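Local structure of putative methyltransferase (Emericella variicolor, 7DMB) at residues 63-68 / 141-146; 68-73 / 92-97; 85-90 / 155-160. The protein probably transfers a methyl group from S-adenosyl-L-methionine as a trans-acting methyltransferase of calbistrin biosynthesis, and here holds the spent cofactor S-adenosyl-L-homocysteine. All blocks are in the same frame, centred on the assembly; numbering follows the deposited sequence.

All three contacts lie in the helical part of the chain, among helices 56-79, 85-101 and 140-157, away from the S-adenosyl-L-homocysteine pocket. Each contact joins a different pair of these helices: interaction 1 the first and third, interaction 2 the first and second, interaction 3 the second and third. The centre of interaction 2 lies about 12 Å from that of interaction 1 and about 14 Å from that of interaction 3; the centres of interactions 1 and 3 are about 20 Å apart. Along the chain the order is 63-68, 68-73, 85-90, 92-97, 141-146, 155-160. Interaction 2 touches both of the others, through Trp66 against Glu97 and Met73 against Tyr90, and thus links them into one packed bundle.

Interaction 1 (63-68 / 141-146); sequences ARMWVL and PVIEGP
Trp66 meets Pro146 through its CB, which lies 4.0 Å from Pro146 CB, while its indole leads away from helix 140-157. One face of that indole carries Val67 CG2, 4.1 Å above the ring plane and over its centre; the rings of Tyr319 and Phe322 meet it obliquely, and both also touch Pro146. Trp66 chi1 of 85° sets CG between the backbone N and the carbonyl carbon, which turns the ring away and leaves CB at the interface. Helices 56-79 and 140-157 run nearly parallel here, at 8° with their axes 9.0 Å apart, a close pairing of a helical bundle. Pro146 has no N-H to give to the turn before, and helix 140-157 kinks there. Between the two helices lies Met65. Its CB touches Ile143 CD1 at 3.8 Å and its CG reaches Pro146 CG at 4.0 Å. The bend at chi2 (74°) then carries the thioether along the same isoleucine, with SD 3.9 Å from Ile143 CG2 and CE 3.7 Å from Ile143 O. Met127 and Met130 of helix 120-134 also pack on Met65, and Val134 of that helix on Ile143.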
ATOM      1  N   ALA A  63      -7.979  -5.462 -13.455  1.00 12.86           N
ATOM      2  CA  ALA A  63      -8.201  -6.887 -13.300  1.00 12.90           C
ATOM      3  C   ALA A  63      -8.103  -7.584 -14.646  1.00 14.84           C
ATOM      4  O   ALA A  63      -7.425  -8.610 -14.784  1.00 12.93           O
ATOM      5  CB  ALA A  63      -9.564  -7.128 -12.652  1.00 12.01           C
ATOM      6  N   ARG A  64      -8.765  -7.009 -15.658  1.00 13.70           N
ATOM      7  CA  ARG A  64      -8.715  -7.533 -17.016  1.00 16.43           C
ATOM      8  C   ARG A  64      -7.281  -7.708 -17.489  1.00 14.97           C
ATOM      9  O   ARG A  64      -6.937  -8.732 -18.099  1.00 10.80           O
ATOM     10  CB  ARG A  64      -9.470  -6.592 -17.958  1.00 16.35           C
ATOM     11  CG  ARG A  64      -9.400  -6.993 -19.423  1.00 18.17           C
ATOM     12  CD  ARG A  64     -10.064  -5.946 -20.311  1.00 24.25           C
ATOM     13  NE  ARG A  64     -10.018  -6.315 -21.720  1.00 23.96           N
ATOM     14  CZ  ARG A  64     -10.866  -7.160 -22.301  1.00 28.39           C
ATOM     15  NH1 ARG A  64     -11.832  -7.737 -21.598  1.00 25.22           N
ATOM     16  NH2 ARG A  64     -10.744  -7.432 -23.595  1.00 33.89           N
ATOM     17  N   MET A  65      -6.425  -6.730 -17.184  1.00 10.81           N
ATOM     18  CA  MET A  65      -5.059  -6.755 -17.688  1.00 14.17           C
ATOM     19  C   MET A  65      -4.229  -7.823 -16.995  1.00 15.74           C
ATOM     20  O   MET A  65      -3.526  -8.595 -17.659  1.00 11.40           O
ATOM     21  CB  MET A  65      -4.388  -5.402 -17.510  1.00 12.49           C
ATOM     22  CG  MET A  65      -2.952  -5.434 -17.991  1.00 11.16           C
ATOM     23  SD  MET A  65      -2.895  -5.455 -19.799  1.00 13.73           S
ATOM     24  CE  MET A  65      -1.146  -5.591 -20.126  1.00 11.63           C
ATOM     25  N   TRP A  66      -4.254  -7.854 -15.651  1.00 15.81           N
ATOM     26  CA  TRP A  66      -3.412  -8.839 -14.982  1.00 12.97           C
ATOM     27  C   TRP A  66      -3.938 -10.244 -15.212  1.00 10.95           C
ATOM     28  O   TRP A  66      -3.150 -11.189 -15.217  1.00 11.15           O
ATOM     29  CB  TRP A  66      -3.231  -8.520 -13.486  1.00 10.62           C
ATOM     30  CG  TRP A  66      -4.304  -9.004 -12.525  1.00 13.69           C
ATOM     31  CD1 TRP A  66      -5.251  -8.227 -11.901  1.00 13.17           C
ATOM     32  CD2 TRP A  66      -4.505 -10.342 -12.040  1.00 12.53           C
ATOM     33  NE1 TRP A  66      -6.034  -9.001 -11.082  1.00 14.45           N
ATOM     34  CE2 TRP A  66      -5.602 -10.303 -11.150  1.00 13.56           C
ATOM     35  CE3 TRP A  66      -3.876 -11.571 -12.279  1.00 16.42           C
ATOM     36  CZ2 TRP A  66      -6.082 -11.444 -10.503  1.00 12.29           C
ATOM     37  CZ3 TRP A  66      -4.365 -12.712 -11.630  1.00 13.20           C
ATOM     38  CH2 TRP A  66      -5.452 -12.635 -10.757  1.00 12.47           C
ATOM     39  N   VAL A  67      -5.244 -10.405 -15.451  1.00 13.44           N
ATOM     40  CA  VAL A  67      -5.755 -11.727 -15.820  1.00  9.13           C
ATOM     41  C   VAL A  67      -5.210 -12.150 -17.186  1.00 12.35           C
ATOM     42  O   VAL A  67      -4.835 -13.311 -17.393  1.00 12.56           O
ATOM     43  CB  VAL A  67      -7.299 -11.744 -15.803  1.00 12.52           C
ATOM     44  CG1 VAL A  67      -7.833 -12.995 -16.538  1.00  9.69           C
ATOM     45  CG2 VAL A  67      -7.833 -11.693 -14.365  1.00 10.68           C
ATOM     46  N   LEU A  68      -5.172 -11.220 -18.140  1.00 11.62           N
ATOM     47  CA  LEU A  68      -4.610 -11.523 -19.454  1.00 16.18           C
ATOM     48  C   LEU A  68      -3.136 -11.919 -19.355  1.00 13.55           C
ATOM     49  O   LEU A  68      -2.718 -12.938 -19.924  1.00 10.26           O
ATOM     50  CB  LEU A  68      -4.785 -10.322 -20.383  1.00 10.09           C
ATOM     51  CG  LEU A  68      -6.166 -10.085 -20.997  1.00 12.93           C
ATOM     52  CD1 LEU A  68      -6.298  -8.606 -21.438  1.00 12.43           C
ATOM     53  CD2 LEU A  68      -6.380 -11.016 -22.191  1.00 14.11           C
ATOM     54  N   PRO A 141       1.077   2.969 -14.859  1.00 15.41           N
ATOM     55  CA  PRO A 141       1.831   1.981 -14.073  1.00 15.11           C
ATOM     56  C   PRO A 141       1.040   0.743 -13.705  1.00 14.46           C
ATOM     57  O   PRO A 141       1.636  -0.336 -13.584  1.00 11.46           O
ATOM     58  CB  PRO A 141       2.227   2.759 -12.808  1.00 14.58           C
ATOM     59  CG  PRO A 141       1.155   3.794 -12.670  1.00 19.59           C
ATOM     60  CD  PRO A 141       0.850   4.210 -14.090  1.00 15.38           C
ATOM     61  N   VAL A 142      -0.266   0.862 -13.465  1.00 10.44           N
ATOM     62  CA  VAL A 142      -1.015  -0.325 -13.069  1.00 16.40           C
ATOM     63  C   VAL A 142      -1.328  -1.243 -14.246  1.00 13.57           C
ATOM     64  O   VAL A 142      -1.719  -2.388 -14.020  1.00 13.23           O
ATOM     65  CB  VAL A 142      -2.303   0.065 -12.314  1.00 18.55           C
ATOM     66  CG1 VAL A 142      -1.942   0.742 -11.009  1.00 17.79           C
ATOM     67  CG2 VAL A 142      -3.186   0.980 -13.147  1.00 19.00           C
ATOM     68  N   ILE A 143      -1.159  -0.786 -15.485  1.00 12.67           N
ATOM     69  CA  ILE A 143      -1.306  -1.641 -16.659  1.00 12.85           C
ATOM     70  C   ILE A 143       0.041  -2.153 -17.146  1.00 13.57           C
ATOM     71  O   ILE A 143       0.175  -3.325 -17.511  1.00 12.93           O
ATOM     72  CB  ILE A 143      -2.045  -0.876 -17.775  1.00 15.66           C
ATOM     73  CG1 ILE A 143      -3.456  -0.506 -17.311  1.00 19.65           C
ATOM     74  CG2 ILE A 143      -2.092  -1.697 -19.080  1.00 15.64           C
ATOM     75  CD1 ILE A 143      -4.269  -1.687 -16.833  1.00 16.16           C
ATOM     76  N   GLU A 144       1.044  -1.273 -17.132  1.00 15.08           N
ATOM     77  CA  GLU A 144       2.388  -1.621 -17.571  1.00 16.31           C
ATOM     78  C   GLU A 144       3.059  -2.572 -16.609  1.00 13.90           C
ATOM     79  O   GLU A 144       3.876  -3.401 -17.031  1.00 14.82           O
ATOM     80  CB  GLU A 144       3.247  -0.350 -17.713  1.00 15.59           C
ATOM     81  CG  GLU A 144       4.573  -0.583 -18.397  1.00 17.98           C
ATOM     82  CD  GLU A 144       4.407  -0.825 -19.889  1.00 19.70           C
ATOM     83  OE1 GLU A 144       3.260  -0.788 -20.382  1.00 20.88           O
ATOM     84  OE2 GLU A 144       5.424  -1.034 -20.571  1.00 23.01           O
ATOM     85  N   GLY A 145       2.753  -2.444 -15.315  1.00 15.66           N
ATOM     86  CA  GLY A 145       3.335  -3.277 -14.289  1.00 10.63           C
ATOM     87  C   GLY A 145       3.101  -4.753 -14.547  1.00 11.71           C
ATOM     88  O   GLY A 145       4.041  -5.544 -14.669  1.00 10.84           O
ATOM     89  N   PRO A 146       1.837  -5.158 -14.619  1.00 12.04           N
ATOM     90  CA  PRO A 146       1.565  -6.583 -14.905  1.00 12.81           C
ATOM     91  C   PRO A 146       2.156  -7.051 -16.234  1.00 10.20           C
ATOM     92  O   PRO A 146       2.681  -8.171 -16.315  1.00 11.59           O
ATOM     93  CB  PRO A 146       0.026  -6.670 -14.882  1.00 11.87           C
ATOM     94  CG  PRO A 146      -0.461  -5.245 -14.904  1.00 13.76           C
ATOM     95  CD  PRO A 146       0.617  -4.394 -14.310  1.00  9.60           C
TER

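Interaction 2 (68-73 / 92-97); sequences LCAIQM and NWLASE
Leu94 divides its two methyl groups between two residues of helix 56-79. CD1 touches Ala70 CB at 3.8 Å, and CD2 lies 3.7 Å from Met73 CE and 4.1 Å from Met73 SD. The leucine and methionine side chains cross at about a right angle, the branch of one against the thioether end of the other. With CG anti to the backbone N (chi1 -157°), Leu94 extends toward helix 56-79, and its branch spans the one-turn spacing from Ala70 to Met73. Met73 bends at its last torsion, chi3 81°, which swings CE round to this branch. Helices 56-79 and 85-101 follow each other in the chain, joined by a short connection, and pack against each other within the helical part of the fold. Further along helix 56-79, Gln74 and Leu77 also touch Leu94. Phe322 of helix 319-324 packs on both Ala70 and Met73, while Val149 and Val153 of helix 140-157 pack on Met73. Beyond this apolar patch come polar ties. Trp93 O takes the hydroxyl of Ser96, OG to O 2.9 Å, with the donor tilted 20° from the carbonyl plane, as well as the helical N-H of Glu97. The carboxylate of Glu97 is anchored through OE2, in a salt bridge with Arg100 and a hydrogen bond with Tyr106 OH. Gln72 bonds with Arg123 and the backbone O of Asp120.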
ATOM      1  N   LEU A  68      -5.172 -11.220 -18.140  1.00 11.62           N
ATOM      2  CA  LEU A  68      -4.610 -11.523 -19.454  1.00 16.18           C
ATOM      3  C   LEU A  68      -3.136 -11.919 -19.355  1.00 13.55           C
ATOM      4  O   LEU A  68      -2.718 -12.938 -19.924  1.00 10.26           O
ATOM      5  CB  LEU A  68      -4.785 -10.322 -20.383  1.00 10.09           C
ATOM      6  CG  LEU A  68      -6.166 -10.085 -20.997  1.00 12.93           C
ATOM      7  CD1 LEU A  68      -6.298  -8.606 -21.438  1.00 12.43           C
ATOM      8  CD2 LEU A  68      -6.380 -11.016 -22.191  1.00 14.11           C
ATOM      9  N   CYS A  69      -2.323 -11.108 -18.665  1.00  8.97           N
ATOM     10  CA  CYS A  69      -0.926 -11.489 -18.446  1.00 14.92           C
ATOM     11  C   CYS A  69      -0.804 -12.839 -17.745  1.00 15.17           C
ATOM     12  O   CYS A  69       0.083 -13.631 -18.085  1.00 12.41           O
ATOM     13  CB  CYS A  69      -0.171 -10.432 -17.623  1.00 12.78           C
ATOM     14  SG  CYS A  69      -0.405  -8.681 -18.141  1.00 12.81           S
ATOM     15  N   ALA A  70      -1.639 -13.089 -16.724  1.00 11.19           N
ATOM     16  CA  ALA A  70      -1.530 -14.331 -15.966  1.00 12.36           C
ATOM     17  C   ALA A  70      -1.818 -15.536 -16.855  1.00  9.62           C
ATOM     18  O   ALA A  70      -1.122 -16.551 -16.774  1.00  8.25           O
ATOM     19  CB  ALA A  70      -2.469 -14.312 -14.759  1.00 10.65           C
ATOM     20  N   ILE A  71      -2.834 -15.434 -17.717  1.00 11.11           N
ATOM     21  CA  ILE A  71      -3.107 -16.478 -18.709  1.00 12.51           C
ATOM     22  C   ILE A  71      -1.902 -16.668 -19.620  1.00 13.67           C
ATOM     23  O   ILE A  71      -1.465 -17.795 -19.884  1.00 12.57           O
ATOM     24  CB  ILE A  71      -4.359 -16.119 -19.530  1.00 16.61           C
ATOM     25  CG1 ILE A  71      -5.615 -16.079 -18.645  1.00 11.64           C
ATOM     26  CG2 ILE A  71      -4.522 -17.098 -20.717  1.00 11.36           C
ATOM     27  CD1 ILE A  71      -6.815 -15.349 -19.304  1.00  8.84           C
ATOM     28  N   GLN A  72      -1.339 -15.554 -20.096  1.00 14.20           N
ATOM     29  CA  GLN A  72      -0.206 -15.582 -21.008  1.00 15.93           C
ATOM     30  C   GLN A  72       1.043 -16.141 -20.356  1.00 16.74           C
ATOM     31  O   GLN A  72       1.966 -16.533 -21.067  1.00 18.83           O
ATOM     32  CB  GLN A  72       0.069 -14.163 -21.537  1.00 16.96           C
ATOM     33  CG  GLN A  72       0.670 -14.106 -22.937  1.00 19.08           C
ATOM     34  CD  GLN A  72      -0.321 -14.473 -24.030  1.00 16.51           C
ATOM     35  OE1 GLN A  72      -1.487 -14.736 -23.767  1.00 17.66           O
ATOM     36  NE2 GLN A  72       0.148 -14.484 -25.268  1.00 21.17           N
ATOM     37  N   MET A  73       1.095 -16.175 -19.019  1.00 17.88           N
ATOM     38  CA  MET A  73       2.271 -16.657 -18.308  1.00 15.02           C
ATOM     39  C   MET A  73       2.294 -18.165 -18.105  1.00 14.43           C
ATOM     40  O   MET A  73       3.351 -18.710 -17.767  1.00 17.08           O
ATOM     41  CB  MET A  73       2.363 -15.980 -16.941  1.00 16.91           C
ATOM     42  CG  MET A  73       2.918 -14.580 -17.009  1.00 16.36           C
ATOM     43  SD  MET A  73       2.348 -13.590 -15.616  1.00 19.74           S
ATOM     44  CE  MET A  73       3.492 -14.156 -14.352  1.00 15.50           C
ATOM     45  N   ASN A  92       2.618 -22.277  -8.689  1.00 19.42           N
ATOM     46  CA  ASN A  92       1.501 -23.098  -8.223  1.00 19.71           C
ATOM     47  C   ASN A  92       0.268 -22.248  -7.954  1.00 20.04           C
ATOM     48  O   ASN A  92      -0.841 -22.597  -8.374  1.00 16.42           O
ATOM     49  CB  ASN A  92       1.900 -23.869  -6.962  1.00 20.04           C
ATOM     50  CG  ASN A  92       2.894 -24.984  -7.248  1.00 26.72           C
ATOM     51  OD1 ASN A  92       3.035 -25.443  -8.392  1.00 23.59           O
ATOM     52  ND2 ASN A  92       3.588 -25.430  -6.208  1.00 25.82           N
ATOM     53  N   TRP A  93       0.443 -21.129  -7.235  1.00 18.35           N
ATOM     54  CA  TRP A  93      -0.673 -20.214  -7.004  1.00 17.61           C
ATOM     55  C   TRP A  93      -1.261 -19.712  -8.318  1.00 16.86           C
ATOM     56  O   TRP A  93      -2.485 -19.692  -8.491  1.00 18.12           O
ATOM     57  CB  TRP A  93      -0.235 -19.021  -6.140  1.00 17.56           C
ATOM     58  CG  TRP A  93      -1.309 -17.967  -6.099  1.00 16.16           C
ATOM     59  CD1 TRP A  93      -2.452 -17.994  -5.351  1.00 17.94           C
ATOM     60  CD2 TRP A  93      -1.373 -16.769  -6.881  1.00 15.67           C
ATOM     61  NE1 TRP A  93      -3.210 -16.878  -5.601  1.00 18.37           N
ATOM     62  CE2 TRP A  93      -2.575 -16.112  -6.541  1.00 18.95           C
ATOM     63  CE3 TRP A  93      -0.532 -16.186  -7.830  1.00 17.10           C
ATOM     64  CZ2 TRP A  93      -2.952 -14.901  -7.114  1.00 19.62           C
ATOM     65  CZ3 TRP A  93      -0.907 -14.969  -8.389  1.00 22.52           C
ATOM     66  CH2 TRP A  93      -2.104 -14.344  -8.031  1.00 17.01           C
ATOM     67  N   LEU A  94      -0.411 -19.293  -9.256  1.00 17.62           N
ATOM     68  CA  LEU A  94      -0.939 -18.735 -10.499  1.00 18.94           C
ATOM     69  C   LEU A  94      -1.695 -19.786 -11.311  1.00 14.56           C
ATOM     70  O   LEU A  94      -2.731 -19.474 -11.900  1.00 16.41           O
ATOM     71  CB  LEU A  94       0.181 -18.108 -11.332  1.00 18.65           C
ATOM     72  CG  LEU A  94      -0.323 -17.045 -12.321  1.00 17.28           C
ATOM     73  CD1 LEU A  94      -1.192 -16.047 -11.628  1.00 20.42           C
ATOM     74  CD2 LEU A  94       0.814 -16.348 -13.020  1.00 18.42           C
ATOM     75  N   ALA A  95      -1.203 -21.033 -11.344  1.00 17.56           N
ATOM     76  CA  ALA A  95      -1.938 -22.113 -12.006  1.00 19.76           C
ATOM     77  C   ALA A  95      -3.325 -22.299 -11.404  1.00 17.45           C
ATOM     78  O   ALA A  95      -4.283 -22.597 -12.124  1.00 18.29           O
ATOM     79  CB  ALA A  95      -1.169 -23.435 -11.918  1.00 16.82           C
ATOM     80  N   SER A  96      -3.450 -22.141 -10.085  1.00 16.58           N
ATOM     81  CA  SER A  96      -4.752 -22.334  -9.457  1.00 14.88           C
ATOM     82  C   SER A  96      -5.689 -21.168  -9.756  1.00 17.66           C
ATOM     83  O   SER A  96      -6.895 -21.363  -9.945  1.00 16.34           O
ATOM     84  CB  SER A  96      -4.579 -22.538  -7.954  1.00 17.80           C
ATOM     85  OG  SER A  96      -4.533 -21.298  -7.279  1.00 26.80           O
ATOM     86  N   GLU A  97      -5.154 -19.945  -9.841  1.00 19.54           N
ATOM     87  CA  GLU A  97      -5.999 -18.812 -10.214  1.00 15.53           C
ATOM     88  C   GLU A  97      -6.420 -18.910 -11.682  1.00 12.47           C
ATOM     89  O   GLU A  97      -7.580 -18.653 -12.017  1.00 13.59           O
ATOM     90  CB  GLU A  97      -5.269 -17.499  -9.911  1.00 19.71           C
ATOM     91  CG  GLU A  97      -6.167 -16.295  -9.584  1.00 17.04           C
ATOM     92  CD  GLU A  97      -7.020 -16.457  -8.318  1.00 16.69           C
ATOM     93  OE1 GLU A  97      -6.627 -17.170  -7.378  1.00 17.29           O
ATOM     94  OE2 GLU A  97      -8.094 -15.836  -8.252  1.00 23.88           O
TER

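Interaction 3 (85-90 / 155-160); sequences PHFEKY and DIVEGR
Phe87 lays its ring flat over the last turn of helix 140-157. Its CB starts 3.9 Å from Val157 CG1. A chi1 of -69° puts CG anti to the carbonyl carbon, and the ring comes down over the backbone of Val157, whose CA sits 3.7 Å from the ring centroid and 12° off the normal, a CH-pi contact. On one side of the ring CD1 touches Val157 O at 3.5 Å; on the other, CD2 meets Val157 CG1 at 3.8 Å. Further out, CE1 lies by the carbonyl oxygens of Ile156 and Val157, and CE2 reaches Ile156 CG2 at 4.0 Å. At the tip, Phe87 CZ ends 3.5 Å from Ile156 O. The opposite face is covered toward its rim by His86 NE2, which hydrogen-bonds to Leu326 O. What the ring lies on is a helix end, closed by a Schellman motif with Gly159 at positive phi as the C-prime residue: Arg160 N bonds to Asp155 O at 2.9 Å and Gly159 N to Ile156 O. Thr83, just before helix 85-101, hydrogen-bonds through OG1 to Val157 O. Arg160, exposed, folds back on the same turn in a salt-bridge network: side-on, NE and NH2 hold Asp155 OD1; end-on, NH1 and NH2 hold Glu158 OE1, where NH1 meets the anti lone pair. Both oxygens lie at the guanidinium edge, close to its plane, and Glu158 OE2 takes Thr81 N.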
ATOM      1  N   PRO A  85      12.258 -21.678  -3.785  1.00 24.23           N
ATOM      2  CA  PRO A  85      10.968 -22.266  -3.387  1.00 26.41           C
ATOM      3  C   PRO A  85       9.787 -21.332  -3.592  1.00 21.56           C
ATOM      4  O   PRO A  85       8.720 -21.795  -4.005  1.00 22.91           O
ATOM      5  CB  PRO A  85      11.178 -22.606  -1.898  1.00 28.54           C
ATOM      6  CG  PRO A  85      12.670 -22.676  -1.721  1.00 30.86           C
ATOM      7  CD  PRO A  85      13.227 -21.663  -2.675  1.00 26.85           C
ATOM      8  N   HIS A  86       9.943 -20.025  -3.342  1.00 20.64           N
ATOM      9  CA  HIS A  86       8.797 -19.127  -3.466  1.00 21.76           C
ATOM     10  C   HIS A  86       8.394 -18.887  -4.918  1.00 18.76           C
ATOM     11  O   HIS A  86       7.229 -18.555  -5.177  1.00 18.08           O
ATOM     12  CB  HIS A  86       9.061 -17.797  -2.751  1.00 21.28           C
ATOM     13  CG  HIS A  86       9.929 -16.842  -3.519  1.00 23.74           C
ATOM     14  ND1 HIS A  86      11.302 -16.820  -3.395  1.00 22.66           N
ATOM     15  CD2 HIS A  86       9.612 -15.859  -4.397  1.00 19.33           C
ATOM     16  CE1 HIS A  86      11.796 -15.880  -4.183  1.00 24.31           C
ATOM     17  NE2 HIS A  86      10.791 -15.278  -4.797  1.00 22.45           N
ATOM     18  N   PHE A  87       9.313 -19.046  -5.870  1.00 17.75           N
ATOM     19  CA  PHE A  87       8.911 -18.961  -7.269  1.00 18.77           C
ATOM     20  C   PHE A  87       7.981 -20.110  -7.612  1.00 16.72           C
ATOM     21  O   PHE A  87       7.028 -19.939  -8.383  1.00 14.71           O
ATOM     22  CB  PHE A  87      10.138 -18.978  -8.189  1.00 15.71           C
ATOM     23  CG  PHE A  87      10.986 -17.741  -8.095  1.00 15.77           C
ATOM     24  CD1 PHE A  87      12.373 -17.837  -8.068  1.00 15.15           C
ATOM     25  CD2 PHE A  87      10.402 -16.479  -8.064  1.00 13.86           C
ATOM     26  CE1 PHE A  87      13.164 -16.690  -7.984  1.00 15.38           C
ATOM     27  CE2 PHE A  87      11.186 -15.338  -7.984  1.00 15.26           C
ATOM     28  CZ  PHE A  87      12.571 -15.445  -7.945  1.00 14.04           C
ATOM     29  N   GLU A  88       8.255 -21.289  -7.036  1.00 20.71           N
ATOM     30  CA  GLU A  88       7.382 -22.449  -7.181  1.00 20.95           C
ATOM     31  C   GLU A  88       6.014 -22.183  -6.574  1.00 19.61           C
ATOM     32  O   GLU A  88       4.988 -22.594  -7.128  1.00 20.10           O
ATOM     33  CB  GLU A  88       8.016 -23.665  -6.506  1.00 23.92           C
ATOM     34  CG  GLU A  88       9.304 -24.176  -7.126  1.00 25.71           C
ATOM     35  CD  GLU A  88       9.910 -25.292  -6.294  1.00 36.28           C
ATOM     36  OE1 GLU A  88      10.831 -25.002  -5.496  1.00 37.75           O
ATOM     37  OE2 GLU A  88       9.440 -26.452  -6.412  1.00 36.74           O
ATOM     38  N   LYS A  89       5.985 -21.526  -5.413  1.00 21.49           N
ATOM     39  CA  LYS A  89       4.714 -21.172  -4.791  1.00 22.33           C
ATOM     40  C   LYS A  89       3.901 -20.260  -5.700  1.00 22.97           C
ATOM     41  O   LYS A  89       2.684 -20.446  -5.848  1.00 16.87           O
ATOM     42  CB  LYS A  89       4.968 -20.499  -3.445  1.00 21.50           C
ATOM     43  CG  LYS A  89       5.791 -21.358  -2.475  1.00 27.82           C
ATOM     44  CD  LYS A  89       5.408 -21.080  -1.027  1.00 25.70           C
ATOM     45  CE  LYS A  89       6.173 -21.988  -0.072  1.00 35.08           C
ATOM     46  NZ  LYS A  89       7.554 -21.498   0.197  1.00 36.98           N
ATOM     47  N   TYR A  90       4.567 -19.282  -6.335  1.00 18.17           N
ATOM     48  CA  TYR A  90       3.881 -18.356  -7.232  1.00 17.63           C
ATOM     49  C   TYR A  90       3.349 -19.074  -8.466  1.00 17.54           C
ATOM     50  O   TYR A  90       2.192 -18.871  -8.862  1.00 17.93           O
ATOM     51  CB  TYR A  90       4.824 -17.218  -7.633  1.00 15.37           C
ATOM     52  CG  TYR A  90       4.200 -16.158  -8.516  1.00 13.54           C
ATOM     53  CD1 TYR A  90       3.468 -15.115  -7.966  1.00 16.56           C
ATOM     54  CD2 TYR A  90       4.357 -16.191  -9.901  1.00 12.93           C
ATOM     55  CE1 TYR A  90       2.900 -14.122  -8.765  1.00 12.09           C
ATOM     56  CE2 TYR A  90       3.800 -15.202 -10.708  1.00 14.19           C
ATOM     57  CZ  TYR A  90       3.070 -14.166 -10.135  1.00 14.03           C
ATOM     58  OH  TYR A  90       2.508 -13.174 -10.917  1.00  8.88           O
ATOM     59  N   ASP A 155      13.038 -14.801 -16.815  1.00 15.08           N
ATOM     60  CA  ASP A 155      14.259 -14.192 -16.291  1.00 16.73           C
ATOM     61  C   ASP A 155      14.182 -13.983 -14.786  1.00 18.12           C
ATOM     62  O   ASP A 155      15.209 -14.028 -14.104  1.00 16.73           O
ATOM     63  CB  ASP A 155      14.532 -12.847 -16.965  1.00 18.16           C
ATOM     64  CG  ASP A 155      15.134 -12.995 -18.346  1.00 21.03           C
ATOM     65  OD1 ASP A 155      15.407 -14.133 -18.765  1.00 21.37           O
ATOM     66  OD2 ASP A 155      15.329 -11.960 -19.018  1.00 25.99           O
ATOM     67  N   ILE A 156      12.986 -13.755 -14.248  1.00 16.20           N
ATOM     68  CA  ILE A 156      12.880 -13.529 -12.811  1.00 15.73           C
ATOM     69  C   ILE A 156      12.966 -14.851 -12.050  1.00 16.99           C
ATOM     70  O   ILE A 156      13.804 -15.003 -11.151  1.00 15.13           O
ATOM     71  CB  ILE A 156      11.597 -12.741 -12.477  1.00 19.37           C
ATOM     72  CG1 ILE A 156      11.653 -11.333 -13.091  1.00 14.83           C
ATOM     73  CG2 ILE A 156      11.381 -12.676 -10.947  1.00 13.98           C
ATOM     74  CD1 ILE A 156      10.322 -10.608 -13.131  1.00 10.79           C
ATOM     75  N   VAL A 157      12.142 -15.845 -12.415  1.00 16.43           N
ATOM     76  CA  VAL A 157      12.179 -17.098 -11.651  1.00 15.82           C
ATOM     77  C   VAL A 157      13.462 -17.872 -11.901  1.00 15.56           C
ATOM     78  O   VAL A 157      13.814 -18.750 -11.103  1.00 14.13           O
ATOM     79  CB  VAL A 157      10.983 -18.028 -11.939  1.00 13.50           C
ATOM     80  CG1 VAL A 157       9.656 -17.318 -11.690  1.00 14.09           C
ATOM     81  CG2 VAL A 157      11.074 -18.603 -13.355  1.00 12.31           C
ATOM     82  N   GLU A 158      14.179 -17.581 -12.978  1.00 15.79           N
ATOM     83  CA  GLU A 158      15.457 -18.238 -13.188  1.00 18.05           C
ATOM     84  C   GLU A 158      16.636 -17.444 -12.636  1.00 16.45           C
ATOM     85  O   GLU A 158      17.787 -17.846 -12.850  1.00 15.58           O
ATOM     86  CB  GLU A 158      15.652 -18.540 -14.668  1.00 14.17           C
ATOM     87  CG  GLU A 158      14.542 -19.454 -15.186  1.00 15.75           C
ATOM     88  CD  GLU A 158      14.874 -20.160 -16.484  1.00 17.05           C
ATOM     89  OE1 GLU A 158      15.870 -19.790 -17.158  1.00 15.60           O
ATOM     90  OE2 GLU A 158      14.118 -21.091 -16.831  1.00 16.24           O
ATOM     91  N   GLY A 159      16.382 -16.342 -11.926  1.00 18.83           N
ATOM     92  CA  GLY A 159      17.441 -15.641 -11.209  1.00 16.03           C
ATOM     93  C   GLY A 159      18.359 -14.791 -12.054  1.00 18.92           C
ATOM     94  O   GLY A 159      19.490 -14.523 -11.640  1.00 22.07           O
ATOM     95  N   ARG A 160      17.908 -14.354 -13.229  1.00 18.58           N
ATOM     96  CA  ARG A 160      18.696 -13.472 -14.080  1.00 15.75           C
ATOM     97  C   ARG A 160      18.348 -12.000 -13.902  1.00 18.48           C
ATOM     98  O   ARG A 160      19.174 -11.144 -14.226  1.00 11.95           O
ATOM     99  CB  ARG A 160      18.523 -13.863 -15.554  1.00 18.25           C
ATOM    100  CG  ARG A 160      19.293 -15.137 -15.953  1.00 18.04           C
ATOM    101  CD  ARG A 160      19.306 -15.356 -17.449  1.00 15.91           C
ATOM    102  NE  ARG A 160      17.953 -15.599 -17.955  1.00 22.68           N
ATOM    103  CZ  ARG A 160      17.332 -16.779 -17.917  1.00 19.88           C
ATOM    104  NH1 ARG A 160      17.937 -17.837 -17.390  1.00 19.44           N
ATOM    105  NH2 ARG A 160      16.103 -16.903 -18.403  1.00 15.63           N
TER